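PDB 4YYC: putative trimethylamine methyltransferase from Rhizobium meliloti, which probably acts as a methyltransferase, as a member of the trimethylamine methyltransferase (MTTB) family. Local coordinates for residues I130-Y141 and T386-W395. Numbering follows the deposited sequence.
Sequences IGGKATVFAPVY and TNFVLHAAGW
The backbone carbonyl of T386 accepts a hydrogen bond from T135, OG1 to O 2.8 Å. The N387 amide lies against the type II' turn from G131 to A134, its CG 3.5 Å from G131 CA: with CG beside its own backbone N (chi1 -64°), ND2 spends one N-H on G132 O and the other on A134 O, each at 2.9 Å. The first acceptor lies in the amide plane and the second is tilted 16° from it, so the two bonds fix the amide's rotation; OD1 is taken by F354 N. A leucine here would probably cost G132 O and A134 O the donor that joins them, leaving them to R46 NH1, and F354 N its acceptor. N387 O receives V136 N, and a water links it to G131 N.

Parallel pairing follows, V389 N giving a 2.8 Å bond to V136 O and V389 O accepting A138 N. F388 sets CE1 against A138 CB, while V389 CG2 meets the edge of the F137 ring at CD1, 3.7 Å away. L390 CD1 packs on Y141 CB. The H391 ring is sandwiched between L390 CG and W395 CZ3 on opposite faces, and its ND1 accepts Y141 N at 3.2 Å; NE2 hydrogen-bonds an unidentified ligand, probably from the crystallisation liquor. Beyond the strand, H391 N donates to P139 O, A392 N donates to A138 O at 2.8 Å, and A393 O takes V140 N. At G394 a side chain would run into V140 CG1.

Strand 388-389 thus edges a three-stranded sheet, with 134-137 in the middle and 44-45 beyond. Strand 240-245 touches I130, F388, L390 and Y141, whereas helix 404-420 packs on F137, A392 and A393.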
loop_
_atom_site.group_PDB
_atom_site.type_symbol
_atom_site.label_atom_id
_atom_site.label_comp_id
_atom_site.label_asym_id
_atom_site.label_seq_id
_atom_site.Cartn_x
_atom_site.Cartn_y
_atom_site.Cartn_z
ATOM N N ILE A 130 14.485 5.232 -18.677
ATOM C CA ILE A 130 14.847 4.254 -17.655
ATOM C C ILE A 130 15.898 4.884 -16.755
ATOM O O ILE A 130 16.994 5.180 -17.200
ATOM C CB ILE A 130 15.374 2.952 -18.302
ATOM C CG1 ILE A 130 14.216 2.198 -18.995
ATOM C CG2 ILE A 130 15.983 2.021 -17.274
ATOM C CD1 ILE A 130 13.143 1.619 -18.086
ATOM N N GLY A 131 15.524 5.151 -15.492
ATOM C CA GLY A 131 16.418 5.783 -14.538
ATOM C C GLY A 131 15.889 7.092 -14.003
ATOM O O GLY A 131 14.869 7.635 -14.468
ATOM N N GLY A 132 16.575 7.588 -12.986
ATOM C CA GLY A 132 16.238 8.856 -12.364
ATOM C C GLY A 132 14.879 8.867 -11.726
ATOM O O GLY A 132 14.503 7.910 -11.050
ATOM N N LYS A 133 14.111 9.914 -12.026
ATOM C CA LYS A 133 12.750 10.062 -11.468
ATOM C C LYS A 133 11.663 9.323 -12.223
ATOM O O LYS A 133 10.517 9.401 -11.859
ATOM C CB LYS A 133 12.378 11.565 -11.337
ATOM C CG LYS A 133 13.298 12.370 -10.427
ATOM C CD LYS A 133 13.221 11.884 -8.996
ATOM C CE LYS A 133 14.067 12.749 -8.097
ATOM N NZ LYS A 133 13.695 12.616 -6.679
ATOM N N ALA A 134 12.020 8.556 -13.237
ATOM C CA ALA A 134 11.034 7.913 -14.081
ATOM C C ALA A 134 10.592 6.575 -13.504
ATOM O O ALA A 134 11.364 5.919 -12.783
ATOM C CB ALA A 134 11.602 7.719 -15.480
ATOM N N THR A 135 9.365 6.195 -13.828
ATOM C CA THR A 135 8.834 4.856 -13.492
ATOM C C THR A 135 8.118 4.324 -14.714
ATOM O O THR A 135 7.281 5.002 -15.304
ATOM C CB THR A 135 7.904 4.903 -12.259
ATOM O OG1 THR A 135 8.672 5.231 -11.103
ATOM C CG2 THR A 135 7.219 3.555 -12.012
ATOM N N VAL A 136 8.488 3.083 -15.096
ATOM C CA VAL A 136 7.970 2.432 -16.284
ATOM C C VAL A 136 7.384 1.080 -15.863
ATOM O O VAL A 136 8.093 0.216 -15.362
ATOM C CB VAL A 136 9.129 2.206 -17.284
ATOM C CG1 VAL A 136 8.684 1.421 -18.494
ATOM C CG2 VAL A 136 9.723 3.548 -17.708
ATOM N N PHE A 137 6.101 0.874 -16.161
ATOM C CA PHE A 137 5.393 -0.353 -15.833
ATOM C C PHE A 137 5.406 -1.306 -17.028
ATOM O O PHE A 137 5.086 -0.909 -18.166
ATOM C CB PHE A 137 3.950 -0.082 -15.476
ATOM C CG PHE A 137 3.763 0.697 -14.208
ATOM C CD1 PHE A 137 4.494 0.420 -13.086
ATOM C CD2 PHE A 137 2.772 1.692 -14.134
ATOM C CE1 PHE A 137 4.261 1.131 -11.893
ATOM C CE2 PHE A 137 2.538 2.387 -12.955
ATOM C CZ PHE A 137 3.285 2.115 -11.842
ATOM N N ALA A 138 5.650 -2.591 -16.752
ATOM C CA ALA A 138 5.596 -3.661 -17.749
ATOM C C ALA A 138 4.770 -4.815 -17.234
ATOM O O ALA A 138 4.642 -4.992 -16.005
ATOM C CB ALA A 138 6.961 -4.197 -18.078
ATOM N N PRO A 139 4.222 -5.628 -18.129
ATOM C CA PRO A 139 3.412 -6.768 -17.646
ATOM C C PRO A 139 4.152 -7.884 -16.929
ATOM O O PRO A 139 5.391 -7.957 -16.881
ATOM C CB PRO A 139 2.749 -7.306 -18.926
ATOM C CG PRO A 139 2.918 -6.224 -19.960
ATOM C CD PRO A 139 4.133 -5.462 -19.580
ATOM N N VAL A 140 3.341 -8.739 -16.321
ATOM C CA VAL A 140 3.749 -10.097 -15.938
ATOM C C VAL A 140 4.709 -10.731 -16.939
ATOM O O VAL A 140 4.549 -10.590 -18.150
ATOM C CB VAL A 140 2.520 -10.971 -15.693
ATOM C CG1 VAL A 140 1.662 -11.091 -16.952
ATOM C CG2 VAL A 140 2.890 -12.332 -15.094
ATOM N N TYR A 141 5.678 -11.472 -16.407
ATOM C CA TYR A 141 6.683 -12.173 -17.226
ATOM C C TYR A 141 6.878 -13.583 -16.670
ATOM O O TYR A 141 7.115 -13.776 -15.469
ATOM C CB TYR A 141 7.978 -11.367 -17.118
ATOM C CG TYR A 141 9.153 -11.801 -17.972
ATOM C CD1 TYR A 141 9.840 -12.973 -17.682
ATOM C CD2 TYR A 141 9.602 -10.985 -18.999
ATOM C CE1 TYR A 141 10.942 -13.370 -18.428
ATOM C CE2 TYR A 141 10.713 -11.369 -19.735
ATOM C CZ TYR A 141 11.375 -12.544 -19.446
ATOM O OH TYR A 141 12.480 -12.944 -20.208
ATOM N N THR A 386 10.952 3.037 -7.943
ATOM C CA THR A 386 11.404 1.980 -8.846
ATOM C C THR A 386 11.364 2.511 -10.289
ATOM O O THR A 386 10.359 3.049 -10.733
ATOM C CB THR A 386 10.547 0.707 -8.670
ATOM O OG1 THR A 386 10.562 0.319 -7.304
ATOM C CG2 THR A 386 11.048 -0.451 -9.500
ATOM N N ASN A 387 12.417 2.260 -11.073
ATOM C CA ASN A 387 12.484 2.749 -12.439
ATOM C C ASN A 387 11.818 1.817 -13.435
ATOM O O ASN A 387 11.183 2.279 -14.370
ATOM C CB ASN A 387 13.946 2.963 -12.861
ATOM C CG ASN A 387 14.641 4.038 -12.054
ATOM O OD1 ASN A 387 15.652 3.773 -11.418
ATOM N ND2 ASN A 387 14.112 5.241 -12.078
ATOM N N PHE A 388 11.947 0.508 -13.261
ATOM C CA PHE A 388 11.397 -0.452 -14.189
ATOM C C PHE A 388 10.673 -1.503 -13.387
ATOM O O PHE A 388 11.268 -2.108 -12.496
ATOM C CB PHE A 388 12.486 -1.072 -15.061
ATOM C CG PHE A 388 11.985 -2.143 -15.947
ATOM C CD1 PHE A 388 10.968 -1.875 -16.851
ATOM C CD2 PHE A 388 12.513 -3.440 -15.891
ATOM C CE1 PHE A 388 10.482 -2.860 -17.672
ATOM C CE2 PHE A 388 11.994 -4.453 -16.702
ATOM C CZ PHE A 388 10.978 -4.154 -17.592
ATOM N N VAL A 389 9.395 -1.660 -13.663
ATOM C CA VAL A 389 8.569 -2.566 -12.920
ATOM C C VAL A 389 8.111 -3.691 -13.826
ATOM O O VAL A 389 7.078 -3.608 -14.536
ATOM C CB VAL A 389 7.353 -1.829 -12.313
ATOM C CG1 VAL A 389 6.597 -2.753 -11.377
ATOM C CG2 VAL A 389 7.749 -0.550 -11.595
ATOM N N LEU A 390 8.834 -4.797 -13.743
ATOM C CA LEU A 390 8.354 -6.040 -14.308
ATOM C C LEU A 390 7.221 -6.559 -13.453
ATOM O O LEU A 390 7.164 -6.305 -12.245
ATOM C CB LEU A 390 9.508 -7.047 -14.343
ATOM C CG LEU A 390 9.316 -8.250 -15.283
ATOM C CD1 LEU A 390 9.072 -7.797 -16.702
ATOM C CD2 LEU A 390 10.566 -9.132 -15.133
ATOM N N HIS A 391 6.263 -7.267 -14.053
ATOM C CA HIS A 391 5.157 -7.873 -13.317
ATOM C C HIS A 391 4.218 -6.828 -12.710
ATOM O O HIS A 391 3.611 -7.042 -11.659
ATOM C CB HIS A 391 5.549 -8.840 -12.216
ATOM C CG HIS A 391 6.703 -9.743 -12.536
ATOM N ND1 HIS A 391 6.663 -10.715 -13.505
ATOM C CD2 HIS A 391 7.896 -9.874 -11.930
ATOM C CE1 HIS A 391 7.792 -11.382 -13.512
ATOM N NE2 HIS A 391 8.562 -10.900 -12.560
ATOM N N ALA A 392 4.091 -5.687 -13.363
ATOM C CA ALA A 392 3.182 -4.662 -12.831
ATOM C C ALA A 392 1.720 -5.034 -12.885
ATOM O O ALA A 392 0.925 -4.513 -12.095
ATOM C CB ALA A 392 3.424 -3.347 -13.570
ATOM N N ALA A 393 1.338 -5.932 -13.783
ATOM C CA ALA A 393 -0.050 -6.436 -13.888
ATOM C C ALA A 393 -0.109 -7.817 -14.419
ATOM O O ALA A 393 0.634 -8.161 -15.380
ATOM C CB ALA A 393 -0.909 -5.544 -14.735
ATOM N N GLY A 394 -1.007 -8.603 -13.884
ATOM C CA GLY A 394 -1.313 -9.924 -14.419
ATOM C C GLY A 394 -0.817 -11.147 -13.668
ATOM O O GLY A 394 -1.305 -12.266 -13.944
ATOM N N TRP A 395 0.166 -10.992 -12.778
ATOM C CA TRP A 395 0.721 -12.126 -12.028
ATOM C C TRP A 395 -0.259 -12.698 -11.015
ATOM O O TRP A 395 -0.823 -11.961 -10.180
ATOM C CB TRP A 395 1.959 -11.621 -11.302
ATOM C CG TRP A 395 2.649 -12.462 -10.304
ATOM C CD1 TRP A 395 2.173 -12.919 -9.100
ATOM C CD2 TRP A 395 4.023 -12.873 -10.354
ATOM N NE1 TRP A 395 3.189 -13.540 -8.386
ATOM C CE2 TRP A 395 4.321 -13.534 -9.140
ATOM C CE3 TRP A 395 5.039 -12.762 -11.322
ATOM C CZ2 TRP A 395 5.568 -14.070 -8.886
ATOM C CZ3 TRP A 395 6.251 -13.282 -11.042
ATOM C CH2 TRP A 395 6.501 -13.945 -9.855
HETATM O O HOH W 1 12.545 4.566 -15.387
#